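Local coordinates for protein acetyltransferase (Vibrio fischeri, PDB 3JVN) that probably transfers an acyl group, most likely acetyl from acetyl-CoA, to a substrate not yet identified, at residues 55-63 / 109-117; 18-26 / 93-101. All coordinates share one frame; numbering follows the deposited sequence.

Contact 1 of 2, residues 55-63 / 109-117. With SO4 (sulfate ion), chain B.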
loop_
_atom_site.group_PDB
_atom_site.type_symbol
_atom_site.label_atom_id
_atom_site.label_comp_id
_atom_site.label_asym_id
_atom_site.label_seq_id
_atom_site.Cartn_x
_atom_site.Cartn_y
_atom_site.Cartn_z
ATOM N N GLU A 55 9.899 -2.847 -14.942
ATOM C CA GLU A 55 9.238 -2.226 -13.790
ATOM C C GLU A 55 10.241 -1.902 -12.674
ATOM O O GLU A 55 9.845 -1.396 -11.615
ATOM C CB GLU A 55 8.164 -3.162 -13.218
ATOM C CG GLU A 55 7.035 -3.567 -14.171
ATOM C CD GLU A 55 6.360 -2.385 -14.869
ATOM O OE1 GLU A 55 6.473 -1.243 -14.381
ATOM O OE2 GLU A 55 5.712 -2.604 -15.913
ATOM N N CYS A 56 11.526 -2.183 -12.908
ATOM C CA CYS A 56 12.567 -1.939 -11.906
ATOM C C CYS A 56 13.443 -0.711 -12.130
ATOM O O CYS A 56 13.604 -0.229 -13.247
ATOM C CB CYS A 56 13.477 -3.166 -11.782
ATOM S SG CYS A 56 12.699 -4.603 -11.014
HETATM N N MSE A 57 14.025 -0.218 -11.046
HETATM C CA MSE A 57 14.893 0.944 -11.113
HETATM C C MSE A 57 16.160 0.760 -10.295
HETATM O O MSE A 57 16.136 0.199 -9.208
HETATM C CB MSE A 57 14.150 2.176 -10.601
HETATM C CG MSE A 57 12.979 2.586 -11.455
HETATM SE SE MSE A 57 11.639 3.563 -10.474
HETATM C CE MSE A 57 12.591 5.245 -10.261
ATOM N N VAL A 58 17.272 1.234 -10.832
ATOM C CA VAL A 58 18.520 1.158 -10.105
ATOM C C VAL A 58 19.375 2.360 -10.462
ATOM O O VAL A 58 19.802 2.508 -11.597
ATOM C CB VAL A 58 19.285 -0.167 -10.390
ATOM C CG1 VAL A 58 19.305 -0.455 -11.878
ATOM C CG2 VAL A 58 20.686 -0.065 -9.850
ATOM N N TYR A 59 19.591 3.245 -9.496
ATOM C CA TYR A 59 20.426 4.405 -9.749
ATOM C C TYR A 59 21.715 4.274 -8.963
ATOM O O TYR A 59 21.737 3.665 -7.892
ATOM C CB TYR A 59 19.693 5.681 -9.363
ATOM C CG TYR A 59 18.437 5.882 -10.160
ATOM C CD1 TYR A 59 18.488 6.338 -11.483
ATOM C CD2 TYR A 59 17.196 5.619 -9.601
ATOM C CE1 TYR A 59 17.324 6.522 -12.222
ATOM C CE2 TYR A 59 16.035 5.803 -10.328
ATOM C CZ TYR A 59 16.098 6.257 -11.628
ATOM O OH TYR A 59 14.934 6.464 -12.331
ATOM N N VAL A 60 22.790 4.832 -9.513
ATOM C CA VAL A 60 24.097 4.794 -8.865
ATOM C C VAL A 60 24.702 6.192 -8.713
ATOM O O VAL A 60 24.386 7.109 -9.476
ATOM C CB VAL A 60 25.106 3.897 -9.660
ATOM C CG1 VAL A 60 24.723 2.425 -9.530
ATOM C CG2 VAL A 60 25.140 4.317 -11.130
ATOM N N ALA A 61 25.558 6.341 -7.706
ATOM C CA ALA A 61 26.258 7.593 -7.436
ATOM C C ALA A 61 27.705 7.368 -7.887
ATOM O O ALA A 61 28.400 6.508 -7.341
ATOM C CB ALA A 61 26.208 7.914 -5.949
ATOM N N GLU A 62 28.151 8.122 -8.889
ATOM C CA GLU A 62 29.509 7.981 -9.411
ATOM C C GLU A 62 30.322 9.209 -9.021
ATOM O O GLU A 62 29.961 10.336 -9.361
ATOM C CB GLU A 62 29.469 7.834 -10.945
ATOM C CG GLU A 62 30.381 6.740 -11.529
ATOM C CD GLU A 62 30.156 6.508 -13.022
ATOM O OE1 GLU A 62 30.735 5.546 -13.575
ATOM O OE2 GLU A 62 29.405 7.286 -13.651
HETATM N N MSE A 63 31.412 8.994 -8.295
HETATM C CA MSE A 63 32.255 10.103 -7.873
HETATM C C MSE A 63 33.200 10.508 -9.001
HETATM O O MSE A 63 32.929 11.458 -9.739
HETATM C CB MSE A 63 33.058 9.728 -6.624
HETATM C CG MSE A 63 33.909 10.866 -6.072
HETATM SE SE MSE A 63 32.886 12.486 -5.746
HETATM C CE MSE A 63 32.550 12.279 -3.844
ATOM N N LEU A 109 20.234 10.162 -3.890
ATOM C CA LEU A 109 19.792 8.894 -4.472
ATOM C C LEU A 109 18.284 8.757 -4.239
ATOM O O LEU A 109 17.539 8.387 -5.141
ATOM C CB LEU A 109 20.532 7.714 -3.834
ATOM C CG LEU A 109 21.996 7.498 -4.232
ATOM C CD1 LEU A 109 22.606 6.422 -3.357
ATOM C CD2 LEU A 109 22.087 7.104 -5.692
HETATM N N MSE A 110 17.843 9.058 -3.023
HETATM C CA MSE A 110 16.426 9.001 -2.687
HETATM C C MSE A 110 15.705 10.066 -3.502
HETATM O O MSE A 110 14.528 9.928 -3.835
HETATM C CB MSE A 110 16.212 9.293 -1.198
HETATM C CG MSE A 110 16.389 8.091 -0.263
HETATM SE SE MSE A 110 14.982 6.740 -0.494
HETATM C CE MSE A 110 13.513 7.952 -0.911
HETATM N N MSE A 111 16.434 11.137 -3.802
HETATM C CA MSE A 111 15.912 12.266 -4.564
HETATM C C MSE A 111 15.649 11.856 -6.007
HETATM O O MSE A 111 14.648 12.249 -6.616
HETATM C CB MSE A 111 16.922 13.417 -4.543
HETATM C CG MSE A 111 16.325 14.782 -4.200
HETATM SE SE MSE A 111 15.686 14.897 -2.358
HETATM C CE MSE A 111 13.843 14.353 -2.633
ATOM N N ARG A 112 16.569 11.070 -6.554
ATOM C CA ARG A 112 16.453 10.605 -7.924
ATOM C C ARG A 112 15.279 9.629 -8.077
ATOM O O ARG A 112 14.381 9.853 -8.890
ATOM C CB ARG A 112 17.752 9.919 -8.355
ATOM C CG ARG A 112 17.756 9.465 -9.807
ATOM C CD ARG A 112 17.787 10.655 -10.767
ATOM N NE ARG A 112 17.593 10.263 -12.164
ATOM C CZ ARG A 112 16.494 9.668 -12.628
ATOM N NH1 ARG A 112 15.478 9.390 -11.812
ATOM N NH2 ARG A 112 16.406 9.351 -13.912
ATOM N N ILE A 113 15.273 8.556 -7.291
ATOM C CA ILE A 113 14.202 7.581 -7.408
ATOM C C ILE A 113 12.803 8.189 -7.264
ATOM O O ILE A 113 11.861 7.751 -7.940
ATOM C CB ILE A 113 14.385 6.399 -6.412
ATOM C CG1 ILE A 113 13.341 5.315 -6.723
ATOM C CG2 ILE A 113 14.287 6.877 -4.969
ATOM C CD1 ILE A 113 13.684 3.924 -6.184
ATOM N N GLU A 114 12.665 9.196 -6.401
ATOM C CA GLU A 114 11.375 9.857 -6.200
ATOM C C GLU A 114 11.015 10.693 -7.430
ATOM O O GLU A 114 9.844 10.895 -7.733
ATOM C CB GLU A 114 11.418 10.768 -4.971
ATOM C CG GLU A 114 11.704 10.074 -3.648
ATOM C CD GLU A 114 11.789 11.060 -2.484
ATOM O OE1 GLU A 114 12.138 10.643 -1.359
ATOM O OE2 GLU A 114 11.509 12.258 -2.701
ATOM N N GLN A 115 12.022 11.183 -8.139
ATOM C CA GLN A 115 11.759 11.974 -9.327
ATOM C C GLN A 115 10.991 11.113 -10.318
ATOM O O GLN A 115 9.916 11.495 -10.774
ATOM C CB GLN A 115 13.070 12.436 -9.944
ATOM C CG GLN A 115 12.918 13.405 -11.094
ATOM C CD GLN A 115 14.244 13.645 -11.795
ATOM O OE1 GLN A 115 14.742 12.774 -12.510
ATOM N NE2 GLN A 115 14.833 14.821 -11.580
ATOM N N GLU A 116 11.549 9.950 -10.646
ATOM C CA GLU A 116 10.915 9.019 -11.577
ATOM C C GLU A 116 9.588 8.507 -11.029
ATOM O O GLU A 116 8.626 8.305 -11.773
ATOM C CB GLU A 116 11.845 7.843 -11.856
ATOM C CG GLU A 116 12.789 8.089 -13.017
ATOM C CD GLU A 116 12.132 7.852 -14.362
ATOM O OE1 GLU A 116 11.891 6.676 -14.707
ATOM O OE2 GLU A 116 11.841 8.841 -15.066
ATOM N N LEU A 117 9.543 8.295 -9.720
ATOM C CA LEU A 117 8.333 7.826 -9.071
ATOM C C LEU A 117 7.210 8.839 -9.232
ATOM O O LEU A 117 6.127 8.500 -9.704
ATOM C CB LEU A 117 8.613 7.597 -7.594
ATOM C CG LEU A 117 8.470 6.135 -7.181
ATOM C CD1 LEU A 117 9.034 5.213 -8.270
ATOM C CD2 LEU A 117 9.192 5.926 -5.860
HETATM S S SO4 B . 19.592 9.711 -15.454
HETATM O O1 SO4 B . 20.240 8.430 -15.815
HETATM O O2 SO4 B . 18.161 9.645 -15.795
HETATM O O3 SO4 B . 20.216 10.802 -16.227
HETATM O O4 SO4 B . 19.759 9.973 -14.004
#
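The Y59 ring carries the aliphatic part of R112 on one face: R112 CG stands 3.6 Å from the ring centroid, almost on the normal, in a CH-pi contact. M57 CE lies in the ring plane at its edge, although the position of this methyl is doubtful. The R112 guanidinium is flanked in turn, with Y59 CE1 over one face and Q115 OE1 over the opposite one, 3.5 Å above the plane; ring and guanidinium planes are 37° apart. Its edge meets a sulfate ion, probably from the crystallisation liquor, through fairly straight hydrogen bonds from R112 NE to O4 (2.9 Å) and from R112 NH2 to O2 (2.6 Å). R7 N gives the sulfate another bond. R112 CG is anti to the backbone N (chi1 -177°) and the chain bends at chi2, which lays the arginine across the tyrosine at about a right angle. To either side of Y59 along the strand the contacts are apolar: M57 SE meets L117 CD1 at 3.8 Å, and A61 CB faces L109 CD2 at 4.2 Å. I113 and L117 also reach strand 86-96, at I91 and A89. Strand 56-62 and helix 109-117 run roughly antiparallel (146°), their axes 9.0 Å apart. This is helix-on-sheet packing of the GNAT alpha/beta core, in which helix 105-118, whose first turn begins within the R-x-x-G-x-A sequence, covers one face of the mixed sheet.

Contact 2 of 2, residues 18-26 / 93-101; sequences SLMYKLHDE and ELYIEKEYR
Helix 18-26 crosses strand 93-96 nearly perpendicularly (97°, axes 8.5 Å apart) in a partly buried helix-on-sheet contact with an apolar middle and polar ends. Y95 fills the middle. Its CG is anti to the backbone N (chi1 176°), and its ring lies against the helix backbone, with L19 O and L23 N over one face. L23 and Y95 point past one another, antiparallel, L23 CD1 resting 3.7 Å from Y95 CD2, while the other leucine branch, CD2, touches E93 CB at 3.7 Å. Along the CE1 edge, opposite the CD2 edge that meets L23, L19 CD2 approaches Y95 CE1 (3.9 Å), and K22 CB comes in obliquely near the hydroxyl. Y95 OH donates a hydrogen bond to E26 OE1 (2.9 Å), reached on its syn side but somewhat above the carboxylate plane; E26 is extended beyond CG and comes to the ring's edge. Its second oxygen, OE2, has a long salt bridge to R101 NH1 at 3.7 Å, so the tyrosine and, more loosely, the arginine share one carboxylate. At the opposite end of the strand segment H24 NE2 donates to E93 OE2 (3.2 Å), met nearly along the C-O direction, with ring and carboxylate planes only 18° apart. M20 SE lies beside the same E93 carboxylate. R101 opens the R-x-x-G-x-A sequence, which in GNAT enzymes wraps the pyrophosphate of acetyl-CoA. Neighbouring strand 67-79 continues the floor under the helix, F70 touching both L19 and Y95 and T72 touching E93. Between E93 and Y95, L94 points to the reverse face of the sheet, where L109 and M110 of helix 105-118 receive it.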
loop_
_atom_site.group_PDB
_atom_site.type_symbol
_atom_site.label_atom_id
_atom_site.label_comp_id
_atom_site.label_asym_id
_atom_site.label_seq_id
_atom_site.Cartn_x
_atom_site.Cartn_y
_atom_site.Cartn_z
ATOM N N SER A 18 29.536 -6.625 -6.024
ATOM C CA SER A 18 30.400 -6.305 -4.888
ATOM C C SER A 18 29.749 -5.395 -3.855
ATOM O O SER A 18 29.850 -5.649 -2.667
ATOM C CB SER A 18 31.693 -5.658 -5.394
ATOM O OG SER A 18 32.448 -5.143 -4.320
ATOM N N LEU A 19 29.099 -4.327 -4.301
ATOM C CA LEU A 19 28.441 -3.406 -3.374
ATOM C C LEU A 19 27.191 -4.069 -2.797
ATOM O O LEU A 19 26.790 -3.786 -1.667
ATOM C CB LEU A 19 28.052 -2.098 -4.082
ATOM C CG LEU A 19 29.161 -1.269 -4.737
ATOM C CD1 LEU A 19 28.557 -0.190 -5.636
ATOM C CD2 LEU A 19 30.036 -0.656 -3.677
HETATM N N MSE A 20 26.570 -4.945 -3.583
HETATM C CA MSE A 20 25.377 -5.661 -3.143
HETATM C C MSE A 20 25.838 -6.625 -2.052
HETATM O O MSE A 20 25.114 -6.887 -1.092
HETATM C CB MSE A 20 24.757 -6.431 -4.321
HETATM C CG MSE A 20 23.410 -7.116 -4.029
HETATM SE SE MSE A 20 21.884 -5.900 -3.797
HETATM C CE MSE A 20 21.912 -5.062 -5.546
ATOM N N TYR A 21 27.058 -7.134 -2.205
ATOM C CA TYR A 21 27.645 -8.057 -1.239
ATOM C C TYR A 21 28.041 -7.295 0.026
ATOM O O TYR A 21 27.796 -7.757 1.143
ATOM C CB TYR A 21 28.881 -8.731 -1.837
ATOM C CG TYR A 21 29.635 -9.574 -0.848
ATOM C CD1 TYR A 21 29.131 -10.799 -0.418
ATOM C CD2 TYR A 21 30.839 -9.129 -0.300
ATOM C CE1 TYR A 21 29.803 -11.557 0.532
ATOM C CE2 TYR A 21 31.518 -9.881 0.653
ATOM C CZ TYR A 21 30.996 -11.093 1.064
ATOM O OH TYR A 21 31.664 -11.841 2.007
ATOM N N LYS A 22 28.659 -6.131 -0.152
ATOM C CA LYS A 22 29.061 -5.313 0.984
ATOM C C LYS A 22 27.820 -4.957 1.804
ATOM O O LYS A 22 27.845 -5.017 3.036
ATOM C CB LYS A 22 29.757 -4.028 0.514
ATOM C CG LYS A 22 31.201 -4.196 0.039
ATOM C CD LYS A 22 31.774 -2.836 -0.366
ATOM C CE LYS A 22 33.301 -2.826 -0.525
ATOM N NZ LYS A 22 33.808 -3.588 -1.699
ATOM N N LEU A 23 26.736 -4.594 1.114
ATOM C CA LEU A 23 25.482 -4.234 1.777
ATOM C C LEU A 23 24.992 -5.384 2.648
ATOM O O LEU A 23 24.824 -5.238 3.865
ATOM C CB LEU A 23 24.392 -3.891 0.750
ATOM C CG LEU A 23 22.994 -3.576 1.328
ATOM C CD1 LEU A 23 23.107 -2.421 2.319
ATOM C CD2 LEU A 23 22.008 -3.213 0.215
ATOM N N HIS A 24 24.764 -6.530 2.015
ATOM C CA HIS A 24 24.283 -7.703 2.725
ATOM C C HIS A 24 25.227 -8.143 3.823
ATOM O O HIS A 24 24.786 -8.645 4.858
ATOM C CB HIS A 24 24.069 -8.846 1.744
ATOM C CG HIS A 24 22.978 -8.580 0.755
ATOM N ND1 HIS A 24 22.871 -9.260 -0.440
ATOM C CD2 HIS A 24 21.948 -7.706 0.784
ATOM C CE1 HIS A 24 21.821 -8.813 -1.104
ATOM N NE2 HIS A 24 21.242 -7.870 -0.383
ATOM N N ASP A 25 26.523 -7.951 3.612
ATOM C CA ASP A 25 27.501 -8.353 4.615
ATOM C C ASP A 25 27.319 -7.577 5.912
ATOM O O ASP A 25 27.193 -8.168 6.985
ATOM C CB ASP A 25 28.920 -8.133 4.101
ATOM C CG ASP A 25 29.959 -8.749 5.013
ATOM O OD1 ASP A 25 30.056 -9.989 5.035
ATOM O OD2 ASP A 25 30.665 -8.009 5.721
ATOM N N GLU A 26 27.314 -6.252 5.801
ATOM C CA GLU A 26 27.144 -5.385 6.955
ATOM C C GLU A 26 25.797 -5.656 7.628
ATOM O O GLU A 26 25.650 -5.471 8.833
ATOM C CB GLU A 26 27.242 -3.914 6.522
ATOM C CG GLU A 26 28.517 -3.579 5.738
ATOM C CD GLU A 26 28.503 -2.186 5.111
ATOM O OE1 GLU A 26 29.426 -1.878 4.317
ATOM O OE2 GLU A 26 27.573 -1.400 5.405
ATOM N N GLU A 93 16.595 -1.504 -1.709
ATOM C CA GLU A 93 17.919 -1.375 -1.112
ATOM C C GLU A 93 18.643 -0.080 -1.419
ATOM O O GLU A 93 18.380 0.586 -2.423
ATOM C CB GLU A 93 18.795 -2.530 -1.575
ATOM C CG GLU A 93 18.243 -3.873 -1.242
ATOM C CD GLU A 93 18.560 -4.876 -2.312
ATOM O OE1 GLU A 93 18.051 -4.721 -3.453
ATOM O OE2 GLU A 93 19.320 -5.822 -2.004
ATOM N N LEU A 94 19.592 0.252 -0.557
ATOM C CA LEU A 94 20.369 1.464 -0.727
ATOM C C LEU A 94 21.690 1.264 0.007
ATOM O O LEU A 94 21.697 0.926 1.187
ATOM C CB LEU A 94 19.594 2.654 -0.151
ATOM C CG LEU A 94 19.971 4.062 -0.635
ATOM C CD1 LEU A 94 19.069 5.098 0.036
ATOM C CD2 LEU A 94 21.429 4.351 -0.313
ATOM N N TYR A 95 22.809 1.465 -0.687
ATOM C CA TYR A 95 24.114 1.288 -0.059
ATOM C C TYR A 95 25.117 2.369 -0.409
ATOM O O TYR A 95 25.162 2.841 -1.546
ATOM C CB TYR A 95 24.704 -0.082 -0.421
ATOM C CG TYR A 95 26.104 -0.298 0.123
ATOM C CD1 TYR A 95 27.230 0.005 -0.647
ATOM C CD2 TYR A 95 26.302 -0.768 1.419
ATOM C CE1 TYR A 95 28.516 -0.158 -0.135
ATOM C CE2 TYR A 95 27.586 -0.931 1.938
ATOM C CZ TYR A 95 28.686 -0.626 1.159
ATOM O OH TYR A 95 29.954 -0.787 1.671
ATOM N N ILE A 96 25.922 2.758 0.580
ATOM C CA ILE A 96 26.954 3.770 0.382
ATOM C C ILE A 96 28.262 3.291 1.003
ATOM O O ILE A 96 28.274 2.731 2.097
ATOM C CB ILE A 96 26.593 5.130 1.043
ATOM C CG1 ILE A 96 25.141 5.512 0.738
ATOM C CG2 ILE A 96 27.524 6.216 0.517
ATOM C CD1 ILE A 96 24.154 5.052 1.808
ATOM N N GLU A 97 29.364 3.499 0.295
ATOM C CA GLU A 97 30.664 3.095 0.801
ATOM C C GLU A 97 30.862 3.782 2.134
ATOM O O GLU A 97 30.548 4.967 2.272
ATOM C CB GLU A 97 31.755 3.526 -0.164
ATOM C CG GLU A 97 31.673 2.840 -1.510
ATOM C CD GLU A 97 32.108 1.391 -1.446
ATOM O OE1 GLU A 97 32.351 0.799 -2.521
ATOM O OE2 GLU A 97 32.198 0.840 -0.324
ATOM N N LYS A 98 31.381 3.037 3.110
ATOM C CA LYS A 98 31.612 3.561 4.457
ATOM C C LYS A 98 32.510 4.799 4.402
ATOM O O LYS A 98 32.522 5.620 5.320
ATOM C CB LYS A 98 32.238 2.471 5.351
ATOM C CG LYS A 98 31.350 1.214 5.519
ATOM C CD LYS A 98 31.710 0.352 6.753
ATOM C CE LYS A 98 31.445 1.104 8.079
ATOM N NZ LYS A 98 31.747 0.355 9.363
ATOM N N GLU A 99 33.231 4.946 3.297
ATOM C CA GLU A 99 34.128 6.076 3.112
ATOM C C GLU A 99 33.401 7.302 2.549
ATOM O O GLU A 99 33.932 8.415 2.579
ATOM C CB GLU A 99 35.257 5.665 2.171
ATOM C CG GLU A 99 36.349 6.697 2.018
ATOM C CD GLU A 99 37.180 6.459 0.784
ATOM O OE1 GLU A 99 37.754 5.356 0.667
ATOM O OE2 GLU A 99 37.247 7.370 -0.069
ATOM N N TYR A 100 32.186 7.102 2.046
ATOM C CA TYR A 100 31.423 8.203 1.470
ATOM C C TYR A 100 30.111 8.559 2.173
ATOM O O TYR A 100 29.328 9.371 1.666
ATOM C CB TYR A 100 31.156 7.912 -0.006
ATOM C CG TYR A 100 32.380 8.078 -0.874
ATOM C CD1 TYR A 100 32.611 9.265 -1.566
ATOM C CD2 TYR A 100 33.326 7.056 -0.983
ATOM C CE1 TYR A 100 33.755 9.434 -2.345
ATOM C CE2 TYR A 100 34.475 7.215 -1.757
ATOM C CZ TYR A 100 34.679 8.408 -2.435
ATOM O OH TYR A 100 35.809 8.577 -3.199
ATOM N N ARG A 101 29.864 7.959 3.332
ATOM C CA ARG A 101 28.645 8.265 4.072
ATOM C C ARG A 101 28.777 9.650 4.704
ATOM O O ARG A 101 29.853 10.249 4.676
ATOM C CB ARG A 101 28.385 7.207 5.151
ATOM C CG ARG A 101 27.493 6.075 4.676
ATOM C CD ARG A 101 28.252 4.785 4.410
ATOM N NE ARG A 101 28.371 3.949 5.599
ATOM C CZ ARG A 101 28.529 2.629 5.560
ATOM N NH1 ARG A 101 28.585 2.006 4.392
ATOM N NH2 ARG A 101 28.627 1.925 6.683
#

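How the contacts relate
Both contacts lay a helix on the same mixed sheet, but on opposite faces: helix 105-118 in contact 1 and helix 13-30 in contact 2, their centres about 16 Å apart. Contact 1 is the more buried, near the centre of the chain and largely apolar, with its arginine and sulfate at one flank. Contact 2 lies farther out and combines a tyrosine-leucine middle with carboxylates at its ends, bonded to a tyrosine, an arginine and a histidine. Strand 86-96 leads into helix 105-118, and L94 on that strand belongs to contact 2 yet faces the helix of contact 1. M63 and Y100 also pack together, although M63 is poorly ordered. Along the chain their segments alternate.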